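Local coordinates for protein putative D-arabinose 5-phosphate isomerase (Klebsiella pneumoniae subsp. pneumoniae, PDB 3K2V) that probably interconverts D-arabinose 5-phosphate and D-ribulose 5-phosphate in the full-length enzyme, and binds CMP-Kdo through the paired CBS domains of this fragment, at residues L61-I66 / I126-V131; G75-G80 / A95-V100. All coordinates share one frame; numbering follows the deposited sequence.

Followed from the N terminus, the chain lays down strand 63-67 and turns back into strand 73-78, its antiparallel neighbour in the first CBS sheet. Helix 79-86 comes next, and a loop then brings 95-100 back against Phe77; interaction 2 closes this short excursion of 14 residues. Only after helix 114-124 does strand 128-133 of the second sheet meet 61-66, closing interaction 1 across 59 residues, so the smaller loop lies wholly within the larger. Interaction 1 joins the two CBS sheets, whereas interaction 2 packs a short helix against the first. Backbone pairing of Thr64 with Phe77 links the two contacts, and both touch CMP-Kdo (CMK).

Interaction 1: L61-I66 / I126-V131; sequences LGMTAI and ITCVLV. With CMK (cytidine 5'-monophosphate 3-deoxy-beta-D-gulo-oct-2-ulo-pyranosonic acid), chain C.
The selenium of selenomethionine Met63 lies 3.8 Å from Cys128 SG in a buried apolar seam without hydrogen bonds between the segments. Both side chains have a second conformer, so this approach belongs to the pair described. The CA-CB bonds of both point at the opposing segment. Met63 CG sits between its own backbone N and carbonyl carbon (chi1 58°), and bends at chi2 and chi3 carry the chain on past Cys128: CG and SE lie against the thiol, while the terminal CE goes on to Leu130, where it meets CD2 at 4.1 Å. The long, flexible methionine side chain, here with selenium in place of sulphur, suits this place because it can serve two partners. Cys128 SG, anti to its backbone N (chi1 -164°), meets Met63 on one side and Leu61 CB, 4.2 Å away, at roughly a right angle to it.

This is the seam of a CBS pair, or Bateman module, in which the sheets of two CBS domains pack together and nucleotides bind in the clefts between them. Here the cleft holds the cytosine of CMP-Kdo, a ligand that Asn60 O and Asp79 of the second subunit also hydrogen-bond; Leu61 and Gly62 line the pocket of the other CMP-Kdo. The amino group N4C donates to Cys128 O at 3.0 Å, with an N-H...O angle of 149°, a main-chain contact that reads the base by its exocyclic amine. Ile126 packs against one face at the C4C-C6C rim, CG2 3.6 Å from C6C and CD1 4.0 Å from C4C. On the far side of strand 63-67, Thr64 turns away from the seam toward Ala52, Glu55 and Ile56 of helix 49-59, its OG1 hydrogen-bonded to Ala65 O at 3.0 Å.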
loop_
_atom_site.group_PDB
_atom_site.type_symbol
_atom_site.label_atom_id
_atom_site.label_comp_id
_atom_site.label_asym_id
_atom_site.label_seq_id
_atom_site.Cartn_x
_atom_site.Cartn_y
_atom_site.Cartn_z
ATOM N N LEU A 61 0.296 6.464 6.564
ATOM C CA LEU A 61 0.357 6.621 5.119
ATOM C C LEU A 61 1.113 5.490 4.405
ATOM O O LEU A 61 1.339 5.567 3.191
ATOM C CB LEU A 61 1.060 7.943 4.806
ATOM C CG LEU A 61 0.386 9.187 5.360
ATOM C CD1 LEU A 61 1.242 10.378 5.079
ATOM C CD2 LEU A 61 -0.995 9.370 4.752
ATOM N N GLY A 62 1.568 4.481 5.143
ATOM C CA GLY A 62 2.261 3.352 4.534
ATOM C C GLY A 62 3.694 3.628 4.086
ATOM O O GLY A 62 4.319 2.793 3.427
HETATM N N MSE A 63 4.224 4.777 4.465
HETATM C CA MSE A 63 5.554 5.171 4.063
HETATM C C MSE A 63 6.098 6.247 4.968
HETATM O O MSE A 63 5.354 6.867 5.730
HETATM C CB MSE A 63 5.568 5.694 2.607
HETATM C CG MSE A 63 4.638 6.874 2.344
HETATM SE SE MSE A 63 5.547 8.300 1.335
HETATM C CE MSE A 63 6.756 8.859 2.713
ATOM N N THR A 64 7.402 6.443 4.890
ATOM C CA THR A 64 8.075 7.550 5.508
ATOM C C THR A 64 9.138 8.106 4.578
ATOM O O THR A 64 9.751 7.371 3.807
ATOM C CB THR A 64 8.707 7.169 6.876
ATOM O OG1 THR A 64 9.216 8.346 7.527
ATOM C CG2 THR A 64 9.831 6.099 6.730
ATOM N N ALA A 65 9.339 9.414 4.660
ATOM C CA ALA A 65 10.503 10.053 4.102
ATOM C C ALA A 65 11.689 9.943 5.061
ATOM O O ALA A 65 11.539 9.761 6.281
ATOM C CB ALA A 65 10.199 11.573 3.816
ATOM N N ILE A 66 12.870 10.063 4.487
ATOM C CA ILE A 66 14.098 10.224 5.231
ATOM C C ILE A 66 14.645 11.576 4.775
ATOM O O ILE A 66 14.879 11.784 3.577
ATOM C CB ILE A 66 15.131 9.120 4.932
ATOM C CG1 ILE A 66 14.620 7.732 5.376
ATOM C CG2 ILE A 66 16.451 9.432 5.677
ATOM C CD1 ILE A 66 13.652 7.025 4.413
ATOM N N ILE A 126 2.407 3.509 -7.389
ATOM C CA ILE A 126 2.656 3.905 -6.006
ATOM C C ILE A 126 1.353 4.457 -5.449
ATOM O O ILE A 126 0.472 4.814 -6.217
ATOM C CB ILE A 126 3.785 4.960 -5.929
ATOM C CG1 ILE A 126 3.429 6.225 -6.739
ATOM C CG2 ILE A 126 5.107 4.337 -6.423
ATOM C CD1 ILE A 126 4.504 7.404 -6.675
ATOM N N THR A 127 1.211 4.493 -4.133
ATOM C CA THR A 127 -0.006 5.016 -3.537
ATOM C C THR A 127 0.199 6.300 -2.706
ATOM O O THR A 127 -0.732 6.792 -2.087
ATOM C CB THR A 127 -0.695 3.971 -2.712
ATOM O OG1 THR A 127 0.221 3.471 -1.737
ATOM C CG2 THR A 127 -1.185 2.794 -3.636
ATOM N N CYS A 128 1.403 6.846 -2.704
ATOM C CA CYS A 128 1.681 8.066 -1.914
ATOM C C CYS A 128 2.845 8.812 -2.564
ATOM O O CYS A 128 3.867 8.186 -2.870
ATOM C CB CYS A 128 1.981 7.689 -0.436
ATOM S SG CYS A 128 1.887 9.065 0.793
ATOM N N VAL A 129 2.701 10.136 -2.775
ATOM C CA VAL A 129 3.675 10.942 -3.503
ATOM C C VAL A 129 4.146 12.109 -2.615
ATOM O O VAL A 129 3.369 12.667 -1.820
ATOM C CB VAL A 129 3.088 11.415 -4.868
ATOM C CG1 VAL A 129 1.881 12.314 -4.653
ATOM C CG2 VAL A 129 4.115 12.150 -5.728
ATOM N N LEU A 130 5.433 12.428 -2.716
ATOM C CA LEU A 130 5.992 13.528 -1.942
ATOM C C LEU A 130 5.630 14.824 -2.653
ATOM O O LEU A 130 5.573 14.869 -3.894
ATOM C CB LEU A 130 7.512 13.414 -1.856
ATOM C CG LEU A 130 8.045 12.088 -1.292
ATOM C CD1 LEU A 130 9.557 12.095 -1.425
ATOM C CD2 LEU A 130 7.596 11.919 0.152
ATOM N N VAL A 131 5.378 15.868 -1.883
ATOM C CA VAL A 131 5.142 17.202 -2.460
ATOM C C VAL A 131 6.343 18.032 -2.056
ATOM O O VAL A 131 6.661 18.127 -0.865
ATOM C CB VAL A 131 3.833 17.827 -2.007
ATOM C CG1 VAL A 131 3.624 19.178 -2.727
ATOM C CG2 VAL A 131 2.642 16.881 -2.297
HETATM N N1C CMK C . 8.537 5.182 -4.175
HETATM C C2C CMK C . 9.197 6.364 -4.545
HETATM N N3C CMK C . 8.533 7.570 -4.323
HETATM C C4C CMK C . 7.246 7.650 -3.815
HETATM C C5C CMK C . 6.583 6.468 -3.446
HETATM C C6C CMK C . 7.237 5.238 -3.638
HETATM O O2C CMK C . 10.348 6.368 -5.013
HETATM N N4C CMK C . 6.718 8.885 -3.662
HETATM C "C1'" CMK C . 9.251 3.872 -4.394
HETATM C "C2'" CMK C . 9.193 2.958 -3.163
HETATM O "O2'" CMK C . 10.295 3.287 -2.305
HETATM C "C3'" CMK C . 9.332 1.575 -3.798
HETATM C "C4'" CMK C . 8.665 1.747 -5.178
HETATM O "O4'" CMK C . 8.542 3.210 -5.434
HETATM O "O3'" CMK C . 10.704 1.264 -3.969
HETATM C "C5'" CMK C . 7.231 1.240 -5.221
HETATM O "O5'" CMK C . 6.426 1.795 -4.146
HETATM P PA CMK C . 5.516 0.726 -3.281
HETATM O O1A CMK C . 6.431 -0.163 -2.513
HETATM O O2A CMK C . 4.577 1.468 -2.383
HETATM O O6 CMK C . 3.027 -1.432 -5.376
HETATM C C2 CMK C . 4.079 -1.394 -4.381
HETATM O O2 CMK C . 4.694 -0.072 -4.449
HETATM C C3 CMK C . 3.445 -1.679 -3.008
HETATM C C4 CMK C . 2.494 -2.896 -3.010
HETATM O O4 CMK C . 1.837 -3.015 -1.714
HETATM C C5 CMK C . 1.477 -2.822 -4.127
HETATM C C6 CMK C . 2.260 -2.665 -5.426
HETATM C C7 CMK C . 1.358 -2.522 -6.643
HETATM C C1 CMK C . 5.235 -2.351 -4.727
HETATM O O1X CMK C . 5.908 -2.038 -5.734
HETATM O O1Y CMK C . 5.471 -3.326 -3.985
HETATM O O5 CMK C . 0.571 -1.707 -3.951
HETATM C C8 CMK C . 2.179 -2.545 -7.942
HETATM O O8 CMK C . 1.318 -2.157 -9.009
HETATM O O7 CMK C . 0.442 -3.598 -6.672
#

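Interaction 2: G75-G80 / A95-V100; sequences GIFTDG and ASIADV. With CMK (cytidine 5'-monophosphate 3-deoxy-beta-D-gulo-oct-2-ulo-pyranosonic acid), chain C.
Phe77 reaches from strand 73-78 to the short helix at 97-100, the inner part of its side chain meeting Ile97 and the outer part Val100. Its CB is 4.0 Å from Ile97 CD1. With CG anti to the backbone N (chi1 -168°), the ring swings under the same methyl, which lies over one face, nearest CG at 3.8 Å and displaced toward the rim, with CD2 also near. This is a CH-pi contact, Ile97 CD1 standing 4.1 Å from the ring centroid and 23° off the normal. On the other flank, Phe77 CD1 lies beside Val100 O, which is near the ring plane. CE1 shares that oxygen at 3.6 Å and comes equally close to Val100 CG2, while CZ at the tip still touches that methyl. A flat aromatic suits the place, offering a broad face to one aliphatic chain and a C-H edge to a carbonyl oxygen.

Ser96 stands at the N-cap of this weakly bonded turn of helix; in the conformer described its OG accepts from Asp99 N in a long bond of 3.3 Å. Along the strand, Ile76 points away from the helix, toward CMP-Kdo. Thr78, the N-cap of helix 79-86, uses OG1 to donate to phosphate oxygen O1A at 2.9 Å, and Gly80 lets that oxygen come close to the helix start. Phe77 also packs on Leu49 and Ile56 of helix 49-59 and on Leu82 of helix 79-86, while Ile97 reaches Ile66 on the adjoining strand and Val100 rests on Val85.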
loop_
_atom_site.group_PDB
_atom_site.type_symbol
_atom_site.label_atom_id
_atom_site.label_comp_id
_atom_site.label_asym_id
_atom_site.label_seq_id
_atom_site.Cartn_x
_atom_site.Cartn_y
_atom_site.Cartn_z
ATOM N N GLY A 75 15.654 10.225 0.976
ATOM C CA GLY A 75 15.121 8.950 0.556
ATOM C C GLY A 75 13.719 8.728 1.060
ATOM O O GLY A 75 13.114 9.617 1.704
ATOM N N ILE A 76 13.162 7.575 0.712
ATOM C CA ILE A 76 11.875 7.147 1.225
ATOM C C ILE A 76 11.919 5.656 1.512
ATOM O O ILE A 76 12.802 4.938 1.021
ATOM C CB ILE A 76 10.689 7.451 0.248
ATOM C CG1 ILE A 76 10.669 6.491 -0.948
ATOM C CG2 ILE A 76 10.705 8.897 -0.202
ATOM C CD1 ILE A 76 11.433 6.979 -2.100
ATOM N N PHE A 77 10.965 5.206 2.312
ATOM C CA PHE A 77 10.805 3.782 2.630
ATOM C C PHE A 77 9.334 3.476 2.798
ATOM O O PHE A 77 8.649 4.125 3.601
ATOM C CB PHE A 77 11.568 3.470 3.885
ATOM C CG PHE A 77 11.721 1.996 4.159
ATOM C CD1 PHE A 77 12.660 1.255 3.481
ATOM C CD2 PHE A 77 10.957 1.375 5.126
ATOM C CE1 PHE A 77 12.833 -0.137 3.749
ATOM C CE2 PHE A 77 11.122 0.011 5.415
ATOM C CZ PHE A 77 12.059 -0.732 4.731
ATOM N N THR A 78 8.854 2.500 2.034
ATOM C CA THR A 78 7.456 2.079 2.061
ATOM C C THR A 78 7.300 0.679 2.669
ATOM O O THR A 78 8.286 -0.055 2.829
ATOM C CB THR A 78 6.878 2.009 0.626
ATOM O OG1 THR A 78 7.494 0.929 -0.088
ATOM C CG2 THR A 78 7.085 3.327 -0.143
ATOM N N ASP A 79 6.057 0.289 2.971
ATOM C CA ASP A 79 5.780 -1.081 3.414
ATOM C C ASP A 79 6.225 -2.108 2.365
ATOM O O ASP A 79 6.744 -3.163 2.699
ATOM C CB ASP A 79 4.294 -1.260 3.734
ATOM C CG ASP A 79 3.862 -0.517 5.008
ATOM O OD1 ASP A 79 4.738 -0.158 5.838
ATOM O OD2 ASP A 79 2.641 -0.282 5.182
ATOM N N GLY A 80 6.049 -1.788 1.083
ATOM C CA GLY A 80 6.561 -2.649 0.022
ATOM C C GLY A 80 8.085 -2.840 0.081
ATOM O O GLY A 80 8.591 -3.930 -0.185
ATOM N N ALA A 95 18.841 -3.288 11.419
ATOM C CA ALA A 95 19.239 -2.446 10.277
ATOM C C ALA A 95 19.015 -0.938 10.502
ATOM O O ALA A 95 18.131 -0.519 11.270
ATOM C CB ALA A 95 18.488 -2.875 8.999
ATOM N N SER A 96 19.825 -0.126 9.842
ATOM C CA SER A 96 19.620 1.314 9.835
ATOM C C SER A 96 18.724 1.642 8.651
ATOM O O SER A 96 18.663 0.868 7.699
ATOM C CB SER A 96 20.957 2.020 9.701
ATOM O OG SER A 96 21.386 1.986 8.358
ATOM N N ILE A 97 18.020 2.769 8.705
ATOM C CA ILE A 97 17.179 3.197 7.588
ATOM C C ILE A 97 18.019 3.580 6.373
ATOM O O ILE A 97 17.623 3.319 5.242
ATOM C CB ILE A 97 16.155 4.313 7.955
ATOM C CG1 ILE A 97 14.986 4.323 6.960
ATOM C CG2 ILE A 97 16.849 5.718 8.073
ATOM C CD1 ILE A 97 14.202 3.001 6.807
ATOM N N ALA A 98 19.185 4.145 6.614
ATOM C CA ALA A 98 20.069 4.628 5.543
ATOM C C ALA A 98 20.512 3.458 4.636
ATOM O O ALA A 98 20.732 3.631 3.444
ATOM C CB ALA A 98 21.322 5.282 6.149
ATOM N N ASP A 99 20.607 2.276 5.204
ATOM C CA ASP A 99 21.060 1.140 4.429
ATOM C C ASP A 99 19.979 0.485 3.571
ATOM O O ASP A 99 20.310 -0.222 2.625
ATOM C CB ASP A 99 21.686 0.129 5.370
ATOM C CG ASP A 99 22.969 0.649 5.998
ATOM O OD1 ASP A 99 23.575 1.669 5.508
ATOM O OD2 ASP A 99 23.369 0.046 7.004
ATOM N N VAL A 100 18.706 0.702 3.898
ATOM C CA VAL A 100 17.617 0.031 3.201
ATOM C C VAL A 100 16.626 0.950 2.489
ATOM O O VAL A 100 15.752 0.472 1.761
ATOM C CB VAL A 100 16.856 -0.933 4.131
ATOM C CG1 VAL A 100 17.812 -1.996 4.688
ATOM C CG2 VAL A 100 16.103 -0.197 5.277
HETATM N N1C CMK C . 8.537 5.182 -4.175
HETATM C C2C CMK C . 9.197 6.364 -4.545
HETATM N N3C CMK C . 8.533 7.570 -4.323
HETATM C C4C CMK C . 7.246 7.650 -3.815
HETATM C C5C CMK C . 6.583 6.468 -3.446
HETATM C C6C CMK C . 7.237 5.238 -3.638
HETATM O O2C CMK C . 10.348 6.368 -5.013
HETATM N N4C CMK C . 6.718 8.885 -3.662
HETATM C "C1'" CMK C . 9.251 3.872 -4.394
HETATM C "C2'" CMK C . 9.193 2.958 -3.163
HETATM O "O2'" CMK C . 10.295 3.287 -2.305
HETATM C "C3'" CMK C . 9.332 1.575 -3.798
HETATM C "C4'" CMK C . 8.665 1.747 -5.178
HETATM O "O4'" CMK C . 8.542 3.210 -5.434
HETATM O "O3'" CMK C . 10.704 1.264 -3.969
HETATM C "C5'" CMK C . 7.231 1.240 -5.221
HETATM O "O5'" CMK C . 6.426 1.795 -4.146
HETATM P PA CMK C . 5.516 0.726 -3.281
HETATM O O1A CMK C . 6.431 -0.163 -2.513
HETATM O O2A CMK C . 4.577 1.468 -2.383
HETATM O O6 CMK C . 3.027 -1.432 -5.376
HETATM C C2 CMK C . 4.079 -1.394 -4.381
HETATM O O2 CMK C . 4.694 -0.072 -4.449
HETATM C C3 CMK C . 3.445 -1.679 -3.008
HETATM C C4 CMK C . 2.494 -2.896 -3.010
HETATM O O4 CMK C . 1.837 -3.015 -1.714
HETATM C C5 CMK C . 1.477 -2.822 -4.127
HETATM C C6 CMK C . 2.260 -2.665 -5.426
HETATM C C7 CMK C . 1.358 -2.522 -6.643
HETATM C C1 CMK C . 5.235 -2.351 -4.727
HETATM O O1X CMK C . 5.908 -2.038 -5.734
HETATM O O1Y CMK C . 5.471 -3.326 -3.985
HETATM O O5 CMK C . 0.571 -1.707 -3.951
HETATM C C8 CMK C . 2.179 -2.545 -7.942
HETATM O O8 CMK C . 1.318 -2.157 -9.009
HETATM O O7 CMK C . 0.442 -3.598 -6.672
#